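Local coordinates for alpha-galactosidase (PDB 6LCJ), which probably hydrolyses terminal alpha-linked galactose from oligosaccharides, as a glycoside hydrolase family 36 alpha-galactosidase that assembles as a hexamer, at residues Trp58-Pro61 / Ala62-Pro65; Leu219-Arg222 / Ile223-Gly227; Gly278-Glu281 / Val282-Ala286; Tyr362-Glu366 / Glu367-Trp371; Tyr405-Thr408 / Arg409-Leu413. One frame throughout, in Å; residues are numbered along the deposited sequence.

Contact 1 of 5, residues Trp58-Pro61 / Ala62-Pro65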
# COMPACT_ATOMS: atom_id res chain seq x y z
N TRP E 58 -13.84 -19.14 -27.98
CA TRP E 58 -13.13 -18.08 -28.68
C TRP E 58 -13.24 -16.79 -27.89
O TRP E 58 -14.33 -16.38 -27.51
CB TRP E 58 -13.71 -17.88 -30.09
CG TRP E 58 -13.37 -18.99 -31.05
CD1 TRP E 58 -14.12 -20.10 -31.33
CD2 TRP E 58 -12.18 -19.10 -31.84
NE1 TRP E 58 -13.47 -20.90 -32.25
CE2 TRP E 58 -12.28 -20.31 -32.58
CE3 TRP E 58 -11.04 -18.30 -32.00
CZ2 TRP E 58 -11.29 -20.72 -33.47
CZ3 TRP E 58 -10.06 -18.72 -32.88
CH2 TRP E 58 -10.19 -19.92 -33.61
N VAL E 59 -12.10 -16.16 -27.63
CA VAL E 59 -12.07 -14.91 -26.87
C VAL E 59 -11.33 -13.84 -27.66
O VAL E 59 -10.65 -14.12 -28.66
CB VAL E 59 -11.42 -15.08 -25.47
CG1 VAL E 59 -12.04 -16.23 -24.72
CG2 VAL E 59 -9.91 -15.25 -25.60
N ASP E 60 -11.48 -12.61 -27.19
CA ASP E 60 -10.78 -11.47 -27.76
C ASP E 60 -9.44 -11.33 -27.06
O ASP E 60 -9.41 -11.00 -25.87
CB ASP E 60 -11.62 -10.21 -27.58
CG ASP E 60 -11.04 -8.99 -28.29
OD1 ASP E 60 -9.88 -9.02 -28.76
OD2 ASP E 60 -11.77 -7.97 -28.36
N PRO E 61 -8.31 -11.55 -27.74
CA PRO E 61 -7.02 -11.44 -27.06
C PRO E 61 -6.64 -10.02 -26.73
O PRO E 61 -5.59 -9.82 -26.10
CB PRO E 61 -6.03 -12.05 -28.07
CG PRO E 61 -6.79 -12.22 -29.36
CD PRO E 61 -8.15 -11.62 -29.21
N ALA E 62 -7.43 -9.03 -27.15
CA ALA E 62 -7.12 -7.64 -26.83
C ALA E 62 -7.49 -7.32 -25.39
O ALA E 62 -6.76 -6.60 -24.70
CB ALA E 62 -7.84 -6.71 -27.80
N GLN E 63 -8.62 -7.84 -24.93
CA GLN E 63 -9.08 -7.58 -23.57
C GLN E 63 -8.37 -8.49 -22.58
O GLN E 63 -7.95 -9.60 -22.91
CB GLN E 63 -10.59 -7.77 -23.50
CG GLN E 63 -11.32 -7.10 -24.67
CD GLN E 63 -12.72 -7.64 -24.89
OE1 GLN E 63 -13.31 -8.24 -23.99
NE2 GLN E 63 -13.26 -7.42 -26.09
N ALA E 64 -8.22 -8.01 -21.38
CA ALA E 64 -7.54 -8.81 -20.38
C ALA E 64 -8.49 -9.85 -19.79
O ALA E 64 -9.70 -9.64 -19.73
CB ALA E 64 -7.01 -7.91 -19.27
N PRO E 65 -7.96 -11.00 -19.37
CA PRO E 65 -8.81 -12.00 -18.71
C PRO E 65 -9.22 -11.59 -17.30
O PRO E 65 -8.41 -11.06 -16.53
CB PRO E 65 -7.93 -13.26 -18.69
CG PRO E 65 -6.52 -12.76 -18.91
CD PRO E 65 -6.65 -11.55 -19.77
O HOH W 1 -12.28 -11.34 -24.53
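From Asp60 to Gln63 the backbone reverses direction, and Gln63 N reaches back to Asp60 O in a weak bond of 3.4 Å. The side chain of Asp60 makes the stronger closure. With CG anti to the backbone N (chi1 -174°) and alongside the carbonyl carbon, the carboxylate leans forward over the bend, and OD1 accepts from Ala62 N at 2.9 Å. This donor comes in above the carboxylate plane, 52° out of it, and Ala62 CB packs against the same oxygen at 3.2 Å. An aspartate accepting from the amide two residues on makes an Asx turn, placed here just after strand 56-59, an outermost strand of a seven-stranded antiparallel sheet. The other carboxylate oxygen is met from across: Gln63 NE2 lies 2.8 Å from Asp60 OD2 in a weak, bent bond, the amide and carboxylate planes standing 65° apart. A water ties the two residues a second time, accepting from Asp60 N at 3.1 Å and donating weakly to Gln63 OE1. Beyond the turn, Gln63 O takes a bond from Trp88 NE1, and Pro61 rests on Phe45 of strand 44-48.

Contact 2 of 5, residues Leu219-Arg222 / Ile223-Gly227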
# COMPACT_ATOMS: atom_id res chain seq x y z
N LEU E 219 -26.63 -54.32 -4.71
CA LEU E 219 -27.23 -53.36 -5.62
C LEU E 219 -26.90 -53.66 -7.08
O LEU E 219 -27.77 -53.61 -7.95
CB LEU E 219 -26.75 -51.95 -5.26
CG LEU E 219 -27.70 -50.79 -5.49
CD1 LEU E 219 -29.07 -51.10 -4.93
CD2 LEU E 219 -27.09 -49.58 -4.80
N ALA E 220 -25.63 -53.98 -7.37
CA ALA E 220 -25.28 -54.24 -8.76
C ALA E 220 -25.93 -55.51 -9.29
O ALA E 220 -26.26 -55.59 -10.48
CB ALA E 220 -23.76 -54.32 -8.93
N GLU E 221 -26.13 -56.52 -8.43
CA GLU E 221 -26.74 -57.76 -8.90
C GLU E 221 -28.22 -57.57 -9.20
O GLU E 221 -28.73 -58.11 -10.19
CB GLU E 221 -26.53 -58.88 -7.88
CG GLU E 221 -27.13 -60.23 -8.28
CD GLU E 221 -26.82 -60.65 -9.73
OE1 GLU E 221 -25.67 -60.44 -10.20
OE2 GLU E 221 -27.73 -61.21 -10.39
N ARG E 222 -28.92 -56.78 -8.36
CA ARG E 222 -30.29 -56.38 -8.69
C ARG E 222 -30.35 -55.63 -10.02
O ARG E 222 -31.30 -55.80 -10.79
CB ARG E 222 -30.86 -55.51 -7.56
CG ARG E 222 -30.98 -56.22 -6.22
CD ARG E 222 -32.21 -57.12 -6.14
NE ARG E 222 -33.00 -56.88 -4.92
CZ ARG E 222 -34.16 -56.22 -4.88
NH1 ARG E 222 -34.70 -55.73 -6.00
NH2 ARG E 222 -34.79 -56.05 -3.72
N ILE E 223 -29.34 -54.80 -10.31
CA ILE E 223 -29.33 -54.04 -11.56
C ILE E 223 -29.13 -54.96 -12.76
O ILE E 223 -29.80 -54.82 -13.79
CB ILE E 223 -28.23 -52.95 -11.53
CG1 ILE E 223 -28.58 -51.86 -10.53
CG2 ILE E 223 -28.03 -52.34 -12.91
CD1 ILE E 223 -27.38 -51.04 -10.15
N ARG E 224 -28.18 -55.90 -12.66
CA ARG E 224 -28.00 -56.86 -13.75
C ARG E 224 -29.21 -57.77 -13.89
O ARG E 224 -29.57 -58.15 -15.00
CB ARG E 224 -26.74 -57.70 -13.53
CG ARG E 224 -25.46 -56.90 -13.42
CD ARG E 224 -24.37 -57.73 -12.73
NE ARG E 224 -23.04 -57.48 -13.28
CZ ARG E 224 -22.58 -57.98 -14.42
NH1 ARG E 224 -23.34 -58.77 -15.16
NH2 ARG E 224 -21.34 -57.69 -14.81
N GLU E 225 -29.86 -58.09 -12.77
CA GLU E 225 -31.09 -58.88 -12.77
C GLU E 225 -32.20 -58.23 -13.58
O GLU E 225 -33.19 -58.90 -13.90
CB GLU E 225 -31.56 -59.10 -11.32
CG GLU E 225 -31.19 -60.45 -10.73
CD GLU E 225 -31.29 -60.46 -9.20
OE1 GLU E 225 -32.24 -59.84 -8.67
OE2 GLU E 225 -30.42 -61.07 -8.55
N ARG E 226 -32.09 -56.95 -13.91
CA ARG E 226 -33.07 -56.28 -14.75
C ARG E 226 -32.52 -55.94 -16.13
O ARG E 226 -33.05 -55.05 -16.81
CB ARG E 226 -33.59 -55.02 -14.06
CG ARG E 226 -34.48 -55.31 -12.87
CD ARG E 226 -35.85 -55.76 -13.35
NE ARG E 226 -36.95 -55.00 -12.75
CZ ARG E 226 -38.00 -54.54 -13.43
NH1 ARG E 226 -38.09 -54.76 -14.74
NH2 ARG E 226 -38.96 -53.87 -12.81
N GLY E 227 -31.46 -56.63 -16.55
CA GLY E 227 -30.91 -56.43 -17.87
C GLY E 227 -30.02 -55.21 -18.03
O GLY E 227 -29.72 -54.84 -19.16
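The carboxylates of Glu221 and Glu225, one helical turn apart, approach through one oxygen each, OE2 to OE2 at 3.3 Å, with their planes 56° apart. Two guanidinium groups run nearly parallel to these carboxylates, their charged atoms not touching: Arg224 beside Glu221, and Arg222 beside Glu225. What touches is methylene, Arg222 CD lying 3.7 Å from Glu225 OE1, while the opposite charges stay apart, with Arg222 NE 4.8 Å from that same Glu225 OE1. All this decorates the C-terminal part of helix 216-224, which a Schellman motif ends: Gly227, at positive phi, is its C-prime residue, Gly227 N bonding to Arg224 O and Leu228 N to Ile223 O. The helix packs on the outside of the TIM barrel, where Leu219 and Ile223 turn inward on Leu179 and Leu182 of helix 175-185 and on Ile195 and Phe193 of strand 192-195.

In Glu221, CG anti to the backbone N (chi1 -180°) lies 3.4 Å from Glu225 OE2, and the bend at chi2 (47°) carries the carboxylate to the same oxygen. Two acidic oxygens so close would probably disfavour full charge on both, unless the nearby arginines offset it. Arg224 and Arg226 are held beyond the turn, NE of the first on Gly297 O and NH2 of the second in a salt bridge to Asp183. On the buried side, the CG1-CD1 branch of Ile223 lies against the carbonyl one turn back, its CG1 3.2 Å and its CD1 3.4 Å from Leu219 O.

Contact 3 of 5, residues Gly278-Glu281 / Val282-Ala286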
# COMPACT_ATOMS: atom_id res chain seq x y z
N GLY E 278 2.04 -39.47 -8.23
CA GLY E 278 3.40 -39.92 -8.47
C GLY E 278 3.88 -40.98 -7.51
O GLY E 278 4.94 -41.56 -7.72
N ASN E 279 3.12 -41.22 -6.45
CA ASN E 279 3.43 -42.23 -5.44
C ASN E 279 2.85 -43.56 -5.92
O ASN E 279 1.63 -43.73 -5.98
CB ASN E 279 2.85 -41.80 -4.10
CG ASN E 279 3.15 -42.78 -2.97
OD1 ASN E 279 3.30 -43.98 -3.17
ND2 ASN E 279 3.23 -42.25 -1.76
N GLU E 280 3.74 -44.51 -6.27
CA GLU E 280 3.30 -45.79 -6.82
C GLU E 280 2.31 -46.48 -5.90
O GLU E 280 1.38 -47.16 -6.37
CB GLU E 280 4.52 -46.69 -7.09
CG GLU E 280 4.32 -48.19 -6.78
CD GLU E 280 3.63 -48.96 -7.91
OE1 GLU E 280 3.46 -48.40 -9.03
OE2 GLU E 280 3.23 -50.14 -7.67
N GLU E 281 2.45 -46.29 -4.59
CA GLU E 281 1.53 -46.90 -3.65
C GLU E 281 0.12 -46.33 -3.80
O GLU E 281 -0.87 -47.06 -3.66
CB GLU E 281 2.04 -46.68 -2.23
CG GLU E 281 1.59 -47.70 -1.23
CD GLU E 281 2.42 -47.62 0.04
OE1 GLU E 281 3.57 -47.12 -0.04
OE2 GLU E 281 1.92 -48.05 1.11
N VAL E 282 0.01 -45.03 -4.08
CA VAL E 282 -1.30 -44.41 -4.24
C VAL E 282 -1.96 -44.90 -5.52
O VAL E 282 -3.14 -45.25 -5.53
CB VAL E 282 -1.16 -42.88 -4.22
CG1 VAL E 282 -2.38 -42.22 -4.87
CG2 VAL E 282 -0.94 -42.40 -2.80
N VAL E 283 -1.20 -44.93 -6.62
CA VAL E 283 -1.71 -45.47 -7.88
C VAL E 283 -2.18 -46.91 -7.70
O VAL E 283 -3.20 -47.32 -8.26
CB VAL E 283 -0.63 -45.38 -8.97
CG1 VAL E 283 -1.15 -45.97 -10.25
CG2 VAL E 283 -0.20 -43.96 -9.15
N GLU E 284 -1.42 -47.70 -6.94
CA GLU E 284 -1.80 -49.09 -6.67
C GLU E 284 -3.12 -49.15 -5.92
O GLU E 284 -3.98 -49.98 -6.22
CB GLU E 284 -0.68 -49.75 -5.87
CG GLU E 284 -0.74 -51.24 -5.68
CD GLU E 284 0.48 -51.74 -4.90
OE1 GLU E 284 1.60 -51.73 -5.48
OE2 GLU E 284 0.33 -52.11 -3.71
N TRP E 285 -3.29 -48.26 -4.94
CA TRP E 285 -4.52 -48.20 -4.16
C TRP E 285 -5.70 -47.78 -5.03
O TRP E 285 -6.79 -48.37 -4.94
CB TRP E 285 -4.29 -47.26 -2.98
CG TRP E 285 -5.45 -46.92 -2.12
CD1 TRP E 285 -5.84 -47.57 -0.97
CD2 TRP E 285 -6.36 -45.83 -2.29
NE1 TRP E 285 -6.95 -46.95 -0.43
CE2 TRP E 285 -7.28 -45.88 -1.22
CE3 TRP E 285 -6.49 -44.82 -3.24
CZ2 TRP E 285 -8.32 -44.96 -1.09
CZ3 TRP E 285 -7.51 -43.89 -3.10
CH2 TRP E 285 -8.41 -43.97 -2.03
N ALA E 286 -5.51 -46.78 -5.89
CA ALA E 286 -6.60 -46.34 -6.75
C ALA E 286 -6.96 -47.42 -7.77
O ALA E 286 -8.15 -47.65 -8.04
CB ALA E 286 -6.24 -45.02 -7.46
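Helix 280-296, one of those around the TIM barrel, begins at an N-cap: Asn279 caps it with its side chain and takes up Val282 and Val283 with its backbone. Asn279 CG stands anti to the backbone N (chi1 -179°), which carries OD1 forward to accept from Glu281 N at 2.8 Å, the donor tilted 20° from the amide plane. Asn279 O starts the helical pattern, bonded to Val283 N at 3.1 Å in a nearly straight line and, weakly, to Val282 N. The asparagine CB meets the valine branch crosswise, 4.1 Å from Val282 CG2, and both side chains lie on Trp252. With an alanine here, Glu281 N would probably lose its capping acceptor and the first turn would be less firmly fixed. Across the first turn, Glu280 OE2 and Glu284 OE1 lie 3.2 Å apart with their carboxylates strongly turned; being like charges, they probably weaken each other's ionisation. Glu281 extends instead to a salt bridge with Arg249, while Asn279 also packs on His3 of the second subunit. An asparagine accepting from the amide two residues on, just before the first turn, is the classic side-chain N-cap.

Contact 4 of 5, residues Tyr362-Glu366 / Glu367-Trp371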
# COMPACT_ATOMS: atom_id res chain seq x y z
N TYR E 362 -31.03 -25.44 -14.51
CA TYR E 362 -31.20 -24.00 -14.70
C TYR E 362 -30.22 -23.52 -15.75
O TYR E 362 -29.21 -24.18 -16.04
CB TYR E 362 -31.04 -23.20 -13.39
CG TYR E 362 -29.83 -23.52 -12.55
CD1 TYR E 362 -28.57 -23.01 -12.86
CD2 TYR E 362 -29.95 -24.32 -11.41
CE1 TYR E 362 -27.46 -23.30 -12.06
CE2 TYR E 362 -28.86 -24.61 -10.61
CZ TYR E 362 -27.62 -24.10 -10.93
OH TYR E 362 -26.53 -24.42 -10.13
N TRP E 363 -30.53 -22.37 -16.33
CA TRP E 363 -29.73 -21.88 -17.45
C TRP E 363 -28.37 -21.39 -16.96
O TRP E 363 -27.34 -21.79 -17.51
CB TRP E 363 -30.49 -20.77 -18.19
CG TRP E 363 -29.76 -20.26 -19.39
CD1 TRP E 363 -29.23 -19.03 -19.55
CD2 TRP E 363 -29.45 -20.99 -20.60
NE1 TRP E 363 -28.62 -18.92 -20.78
CE2 TRP E 363 -28.75 -20.11 -21.45
CE3 TRP E 363 -29.72 -22.29 -21.05
CZ2 TRP E 363 -28.29 -20.48 -22.71
CZ3 TRP E 363 -29.28 -22.67 -22.32
CH2 TRP E 363 -28.57 -21.76 -23.14
N ASP E 364 -28.35 -20.56 -15.93
CA ASP E 364 -27.10 -19.96 -15.51
C ASP E 364 -27.23 -19.31 -14.13
O ASP E 364 -28.07 -18.43 -13.94
CB ASP E 364 -26.63 -18.94 -16.55
CG ASP E 364 -25.20 -18.47 -16.34
OD1 ASP E 364 -24.33 -19.31 -16.00
OD2 ASP E 364 -24.93 -17.27 -16.54
N ASN E 365 -26.42 -19.73 -13.17
CA ASN E 365 -26.31 -19.02 -11.91
C ASN E 365 -25.40 -17.82 -12.15
O ASN E 365 -24.17 -17.95 -12.23
CB ASN E 365 -25.76 -19.94 -10.82
CG ASN E 365 -25.60 -19.22 -9.48
OD1 ASN E 365 -25.59 -18.00 -9.41
ND2 ASN E 365 -25.46 -19.98 -8.42
N GLU E 366 -26.00 -16.63 -12.24
CA GLU E 366 -25.20 -15.48 -12.65
C GLU E 366 -24.44 -14.84 -11.51
O GLU E 366 -23.51 -14.07 -11.76
CB GLU E 366 -26.07 -14.45 -13.38
CG GLU E 366 -26.18 -14.75 -14.90
CD GLU E 366 -25.08 -14.10 -15.77
OE1 GLU E 366 -25.30 -12.99 -16.32
OE2 GLU E 366 -23.98 -14.72 -15.89
N GLU E 367 -24.76 -15.16 -10.26
CA GLU E 367 -23.83 -14.79 -9.19
C GLU E 367 -22.48 -15.46 -9.38
O GLU E 367 -21.44 -14.84 -9.19
CB GLU E 367 -24.42 -15.14 -7.82
CG GLU E 367 -25.15 -13.96 -7.20
CD GLU E 367 -26.39 -13.64 -7.99
OE1 GLU E 367 -27.15 -14.60 -8.23
OE2 GLU E 367 -26.60 -12.48 -8.39
N ARG E 368 -22.47 -16.74 -9.77
CA ARG E 368 -21.20 -17.43 -9.96
C ARG E 368 -20.60 -17.13 -11.34
O ARG E 368 -19.38 -16.95 -11.46
CB ARG E 368 -21.39 -18.93 -9.76
CG ARG E 368 -20.13 -19.72 -9.99
CD ARG E 368 -20.23 -21.12 -9.40
NE ARG E 368 -18.98 -21.84 -9.58
CZ ARG E 368 -18.76 -23.09 -9.20
NH1 ARG E 368 -19.71 -23.80 -8.60
NH2 ARG E 368 -17.58 -23.63 -9.43
N SER E 369 -21.42 -17.06 -12.38
CA SER E 369 -20.85 -16.88 -13.71
C SER E 369 -20.39 -15.45 -13.96
O SER E 369 -19.40 -15.24 -14.66
CB SER E 369 -21.86 -17.32 -14.76
OG SER E 369 -22.06 -18.72 -14.66
N PHE E 370 -21.07 -14.46 -13.39
CA PHE E 370 -20.72 -13.07 -13.64
C PHE E 370 -19.99 -12.43 -12.46
O PHE E 370 -18.86 -11.95 -12.62
CB PHE E 370 -21.97 -12.28 -14.01
CG PHE E 370 -21.71 -10.83 -14.28
CD1 PHE E 370 -21.29 -10.42 -15.54
CD2 PHE E 370 -21.85 -9.88 -13.28
CE1 PHE E 370 -21.02 -9.09 -15.80
CE2 PHE E 370 -21.58 -8.54 -13.52
CZ PHE E 370 -21.17 -8.14 -14.79
N TRP E 371 -20.58 -12.42 -11.27
CA TRP E 371 -19.97 -11.69 -10.16
C TRP E 371 -18.67 -12.35 -9.71
O TRP E 371 -17.70 -11.65 -9.38
CB TRP E 371 -20.96 -11.58 -9.01
CG TRP E 371 -22.11 -10.71 -9.40
CD1 TRP E 371 -23.38 -11.12 -9.67
CD2 TRP E 371 -22.08 -9.29 -9.62
NE1 TRP E 371 -24.16 -10.04 -10.02
CE2 TRP E 371 -23.39 -8.90 -10.00
CE3 TRP E 371 -21.09 -8.31 -9.52
CZ2 TRP E 371 -23.73 -7.57 -10.27
CZ3 TRP E 371 -21.43 -6.98 -9.79
CH2 TRP E 371 -22.74 -6.63 -10.17
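Ser369 OG donates to Asp364 OD1 at 2.7 Å, approaching on the syn side and 22° out of the carboxylate plane. Beside this pair, Asn365 O accepts from Ser369 N at 2.9 Å, while Asn365 OD1 weakly receives Glu367 N at 3.1 Å and, also weakly, Arg368 N: Asn365 is the N-cap of helix 366-371. Its CG is anti to the backbone N (chi1 179°), which turns OD1 over the opening turn. That short helix widens into a pi-type turn, Glu366 O taking Phe370 N at 3.0 Å and, weakly, Trp371 N. Glu366 bends back, its OE2 lying 3.5 Å from Ser369 CB. Further out, Asn382 ND2 also bonds Ser369 OG, and Arg368 is held by Asp374. A leucine in place of Asp364 would probably leave Ser369 OG without its carboxylate acceptor, held then mainly by Asn382. Across the interface, Asn365 ND2 bonds Asn365 OD1 of the third subunit, and Glu367 pairs with Arg73 of that subunit. Asp364 OD2 lies close to Glu366 OE2, also an acceptor, which would probably raise the pKa of one of these acids, an effect partly offset by Arg381 in a weak, long ion pair with Asp364 OD2.

Contact 5 of 5, residues Tyr405-Thr408 / Arg409-Leu413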
# COMPACT_ATOMS: atom_id res chain seq x y z
N TYR E 405 -32.18 -33.28 -19.79
CA TYR E 405 -33.41 -33.20 -19.02
C TYR E 405 -34.60 -33.38 -19.94
O TYR E 405 -34.61 -32.89 -21.07
CB TYR E 405 -33.52 -31.86 -18.28
CG TYR E 405 -32.47 -31.65 -17.21
CD1 TYR E 405 -32.67 -32.08 -15.91
CD2 TYR E 405 -31.27 -31.01 -17.52
CE1 TYR E 405 -31.70 -31.88 -14.93
CE2 TYR E 405 -30.29 -30.80 -16.55
CZ TYR E 405 -30.51 -31.23 -15.27
OH TYR E 405 -29.54 -31.00 -14.32
N PHE E 406 -35.59 -34.12 -19.45
CA PHE E 406 -36.93 -34.15 -20.02
C PHE E 406 -38.00 -33.70 -19.05
O PHE E 406 -39.02 -33.18 -19.47
CB PHE E 406 -37.27 -35.56 -20.52
CG PHE E 406 -36.38 -36.03 -21.62
CD1 PHE E 406 -35.18 -36.68 -21.32
CD2 PHE E 406 -36.71 -35.80 -22.94
CE1 PHE E 406 -34.35 -37.10 -22.33
CE2 PHE E 406 -35.89 -36.22 -23.96
CZ PHE E 406 -34.71 -36.88 -23.66
N ARG E 407 -37.78 -33.88 -17.76
CA ARG E 407 -38.75 -33.43 -16.78
C ARG E 407 -38.90 -31.91 -16.81
O ARG E 407 -38.01 -31.17 -17.21
CB ARG E 407 -38.33 -33.89 -15.39
CG ARG E 407 -37.02 -33.31 -14.92
CD ARG E 407 -36.62 -34.01 -13.63
NE ARG E 407 -35.85 -33.17 -12.73
CZ ARG E 407 -34.54 -33.31 -12.52
NH1 ARG E 407 -33.84 -34.25 -13.16
NH2 ARG E 407 -33.94 -32.51 -11.66
N THR E 408 -40.08 -31.47 -16.41
CA THR E 408 -40.27 -30.08 -16.04
C THR E 408 -40.47 -29.92 -14.55
O THR E 408 -40.36 -28.80 -14.04
CB THR E 408 -41.45 -29.50 -16.83
OG1 THR E 408 -42.51 -30.46 -16.89
CG2 THR E 408 -41.02 -29.16 -18.24
N ARG E 409 -40.73 -31.00 -13.82
CA ARG E 409 -40.78 -30.95 -12.37
C ARG E 409 -39.36 -30.96 -11.83
O ARG E 409 -38.49 -31.65 -12.37
CB ARG E 409 -41.58 -32.12 -11.81
CG ARG E 409 -43.02 -32.12 -12.34
CD ARG E 409 -43.86 -33.32 -11.89
NE ARG E 409 -44.19 -33.23 -10.48
CZ ARG E 409 -44.03 -34.24 -9.63
NH1 ARG E 409 -43.55 -35.39 -10.08
NH2 ARG E 409 -44.33 -34.10 -8.34
N PHE E 410 -39.13 -30.17 -10.78
CA PHE E 410 -37.82 -30.09 -10.14
C PHE E 410 -36.75 -29.69 -11.16
O PHE E 410 -35.69 -30.32 -11.25
CB PHE E 410 -37.47 -31.40 -9.45
CG PHE E 410 -38.54 -31.84 -8.49
CD1 PHE E 410 -38.84 -31.06 -7.38
CD2 PHE E 410 -39.27 -32.99 -8.73
CE1 PHE E 410 -39.84 -31.44 -6.50
CE2 PHE E 410 -40.28 -33.38 -7.86
CZ PHE E 410 -40.56 -32.60 -6.73
N ASN E 411 -37.06 -28.65 -11.93
CA ASN E 411 -36.21 -28.21 -13.03
C ASN E 411 -36.66 -26.81 -13.41
O ASN E 411 -37.86 -26.56 -13.48
CB ASN E 411 -36.30 -29.19 -14.22
CG ASN E 411 -35.36 -28.82 -15.35
OD1 ASN E 411 -34.56 -27.90 -15.22
ND2 ASN E 411 -35.48 -29.53 -16.49
N LEU E 412 -35.72 -25.89 -13.59
CA LEU E 412 -36.06 -24.53 -13.97
C LEU E 412 -35.86 -24.28 -15.45
O LEU E 412 -36.17 -23.18 -15.92
CB LEU E 412 -35.23 -23.51 -13.19
CG LEU E 412 -35.33 -23.49 -11.68
CD1 LEU E 412 -34.55 -22.28 -11.15
CD2 LEU E 412 -36.80 -23.49 -11.23
N LEU E 413 -35.36 -25.27 -16.18
CA LEU E 413 -35.00 -25.06 -17.57
C LEU E 413 -36.25 -24.93 -18.45
O LEU E 413 -37.27 -25.58 -18.21
CB LEU E 413 -34.15 -26.23 -18.06
CG LEU E 413 -32.71 -26.21 -17.55
CD1 LEU E 413 -32.06 -27.54 -17.86
CD2 LEU E 413 -31.97 -25.06 -18.20
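Arg407 swings its CG between the backbone N and the carbonyl carbon (chi1 63°) and then runs extended to NE, which brings the guanidinium edge to the carbonyl oxygens of Arg409 and Phe410. It grips Phe410 O side-on with two nitrogens, NH2 at 2.8 Å and NE at 3.2 Å, the oxygen lying near the guanidinium plane; NE also bonds Arg409 O weakly. The ring edge of Tyr405 meets one face, CD1 3.7 Å above the guanidinium plane and offset toward the rim, and the remaining nitrogen, NH1, is taken by Asp435 and by Tyr167 O. Every nitrogen of this buried cation thus has an acceptor. Asn411, with CG anti to the backbone N (chi1 -176°), points its amide back into the bend: ND2 donates to Arg407 O at 3.1 Å and sits 3.5 Å from Tyr405 CB. Leu413 CD1 closes against Tyr405 CD2 at 3.6 Å. Arg409 NE bonds Thr408 OG1 of the third subunit, and reciprocally Thr408 OG1, which also bonds Glu444, meets Arg409 NE of that subunit. The same Asn411 holds the next bend too, OD1 accepting from Leu413 N at 2.9 Å: an Asx turn, in the connection from barrel strand 398-400 to helix 415-428.

Contact 5 is the buried member of the set, and its arginine and asparagine satisfy backbone carbonyls; contacts 1 and 4 lie at the surface, and contacts 2 and 3 are partly buried. Contacts 2 and 3 belong to separate barrel helices, about 17 Å apart at their nearest atoms; one holds a helix end and the other a helix start, and each carries a close glutamate pair. Contacts 3 and 4 share asparagine N-caps, contacts 1 and 5 Asx turns. Contact 1 follows an edge strand of the seven-stranded antiparallel sheet, about 11 Å from contact 4 at their nearest atoms. Contacts 4 and 5 touch, Tyr362 C meeting Leu413 CD2 at 3.4 Å, and both face the third subunit, whereas contact 3 meets the second.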